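Long-range contact in DTDP-4-dehydrorhamnose reductase, rfbD ortholog (Clostridium acetobutylicum, PDB 1VL0), which probably catalyses the reduction of dTDP-6-deoxy-L-lyxo-4-hexulose to dTDP-L-rhamnose, using a nicotinamide cofactor: residues Pro124-Asp129 / Val262-Met267. Numbering follows the deposited sequence.
Sequences PITEFD and VLRNYM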
# COMPACT_ATOMS: atom_id res chain seq x y z
N PRO A 124 -20.99 8.53 -10.81
CA PRO A 124 -19.71 9.21 -10.62
C PRO A 124 -18.75 8.49 -9.63
O PRO A 124 -19.14 8.08 -8.49
CB PRO A 124 -20.11 10.61 -10.13
CG PRO A 124 -21.45 10.81 -10.76
CD PRO A 124 -22.11 9.48 -10.68
N ILE A 125 -17.51 8.30 -10.08
CA ILE A 125 -16.58 7.39 -9.44
C ILE A 125 -15.79 8.18 -8.44
O ILE A 125 -15.25 9.21 -8.79
CB ILE A 125 -15.66 6.77 -10.49
CG1 ILE A 125 -16.48 6.07 -11.56
CG2 ILE A 125 -14.71 5.81 -9.86
CD1 ILE A 125 -15.66 5.86 -12.85
N THR A 126 -15.73 7.69 -7.21
CA THR A 126 -14.94 8.37 -6.17
C THR A 126 -13.56 7.77 -5.99
O THR A 126 -13.24 6.70 -6.48
CB THR A 126 -15.60 8.36 -4.80
OG1 THR A 126 -15.32 7.14 -4.14
CG2 THR A 126 -17.08 8.52 -4.87
N GLU A 127 -12.73 8.50 -5.28
CA GLU A 127 -11.37 8.08 -5.00
C GLU A 127 -11.30 6.79 -4.15
O GLU A 127 -10.25 6.24 -4.01
CB GLU A 127 -10.69 9.19 -4.22
CG GLU A 127 -10.52 10.51 -4.97
CD GLU A 127 -11.70 11.47 -4.88
OE1 GLU A 127 -12.86 11.04 -4.62
OE2 GLU A 127 -11.47 12.68 -5.12
N PHE A 128 -12.43 6.37 -3.56
CA PHE A 128 -12.48 5.18 -2.72
C PHE A 128 -12.99 3.95 -3.49
O PHE A 128 -13.09 2.89 -2.94
CB PHE A 128 -13.36 5.42 -1.50
CG PHE A 128 -12.96 6.63 -0.71
CD1 PHE A 128 -11.72 6.70 -0.12
CD2 PHE A 128 -13.80 7.71 -0.60
CE1 PHE A 128 -11.32 7.85 0.60
CE2 PHE A 128 -13.42 8.85 0.11
CZ PHE A 128 -12.16 8.90 0.73
N ASP A 129 -13.34 4.13 -4.75
CA ASP A 129 -13.76 3.04 -5.59
C ASP A 129 -12.57 2.23 -6.10
O ASP A 129 -11.46 2.73 -6.16
CB ASP A 129 -14.56 3.61 -6.76
CG ASP A 129 -15.93 4.10 -6.33
OD1 ASP A 129 -16.46 3.57 -5.33
OD2 ASP A 129 -16.54 4.99 -6.93
N VAL A 262 -16.97 9.10 -15.57
CA VAL A 262 -17.27 10.31 -14.81
C VAL A 262 -16.62 10.14 -13.44
O VAL A 262 -16.94 9.19 -12.73
CB VAL A 262 -18.78 10.56 -14.67
CG1 VAL A 262 -19.05 11.80 -13.82
CG2 VAL A 262 -19.39 10.73 -16.01
N LEU A 263 -15.71 11.06 -13.09
CA LEU A 263 -15.13 11.06 -11.79
C LEU A 263 -15.83 12.06 -10.90
O LEU A 263 -15.98 13.21 -11.26
CB LEU A 263 -13.66 11.46 -11.88
CG LEU A 263 -12.81 10.63 -12.82
CD1 LEU A 263 -11.33 11.13 -12.70
CD2 LEU A 263 -12.88 9.17 -12.50
N ARG A 264 -16.22 11.64 -9.72
CA ARG A 264 -16.70 12.57 -8.74
C ARG A 264 -15.47 13.17 -8.04
O ARG A 264 -14.55 12.44 -7.67
CB ARG A 264 -17.56 11.85 -7.73
CG ARG A 264 -18.24 12.73 -6.76
CD ARG A 264 -19.25 12.04 -5.91
NE ARG A 264 -19.77 12.95 -4.89
CZ ARG A 264 -20.63 12.64 -3.93
NH1 ARG A 264 -21.13 11.44 -3.87
NH2 ARG A 264 -21.00 13.55 -3.04
N ASN A 265 -15.48 14.48 -7.84
CA ASN A 265 -14.44 15.16 -7.12
C ASN A 265 -14.78 15.10 -5.63
O ASN A 265 -14.86 16.15 -4.93
CB ASN A 265 -14.32 16.64 -7.54
CG ASN A 265 -13.73 16.86 -8.94
OD1 ASN A 265 -13.60 15.98 -9.79
ND2 ASN A 265 -13.42 18.09 -9.20
N TYR A 266 -14.85 13.88 -5.10
CA TYR A 266 -15.36 13.60 -3.72
C TYR A 266 -14.42 14.08 -2.62
O TYR A 266 -14.82 14.66 -1.63
CB TYR A 266 -15.63 12.13 -3.60
CG TYR A 266 -16.56 11.72 -2.49
CD1 TYR A 266 -17.64 12.48 -2.12
CD2 TYR A 266 -16.34 10.52 -1.81
CE1 TYR A 266 -18.48 12.06 -1.07
CE2 TYR A 266 -17.13 10.11 -0.80
CZ TYR A 266 -18.22 10.88 -0.43
OH TYR A 266 -19.02 10.41 0.59
N MSE A 267 -13.14 13.88 -2.81
CA MSE A 267 -12.17 14.32 -1.79
C MSE A 267 -12.13 15.81 -1.65
O MSE A 267 -11.93 16.35 -0.54
CB MSE A 267 -10.78 13.79 -2.11
CG MSE A 267 -10.63 12.32 -1.79
SE MSE A 267 -10.37 12.10 0.16
CE MSE A 267 -8.66 13.00 0.37
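Glu127 meets the first turn of helix 266-270 along its whole length and illustrates how a carboxylate can hold the start of a helix. Glu127 CB lies 4.0 Å from Met267 CG, and its CG packs closer to that same methylene. A bend about the CB-CG bond (chi2 87°) then brings the carboxyl group over the backbone of the helix. Glu127 CD sits 3.4 Å from Met267 CG. Of the two oxygens, OE1 rests against Tyr266 CB, whereas Glu127 OE2 accepts a fairly straight hydrogen bond from Met267 N at 3.1 Å, the donor standing well above the carboxylate plane. OE2 also accepts from His217 N at the end of strand 214-217; two N-H groups thus grip this oxygen, which would probably favour the charged carboxylate. Upstream the two backbones are joined as a single beta bridge, Ile125 with Leu263, closed by Ile125 N to Val262 O at 2.9 Å and Arg264 N to Ile125 O at 2.8 Å. In this reductase of the extended short-chain dehydrogenase type, the bridge ties the loop that follows strand 107-113 of the parallel, Rossmann-like sheet and leads to helix 136-151 to the segment that runs into the short helix 266-270. Thr126 opens a type I turn; its OG1 accepts from Phe128 N as an ST turn, while Thr126 CG2 lies 3.7 Å from Tyr266 CD2. The Phe128 and Tyr266 side chains cross at about a right angle, Tyr266 CD2 reaching the edge of the phenyl ring near its plane. Met267, present as selenomethionine, adds a Met-aromatic contact, its SE approaching Phe128 CZ obliquely at 3.7 Å. A second subunit continues this cluster: its Tyr87 stacks on Phe128, and its Asp84 hydrogen-bonds Tyr266 OH.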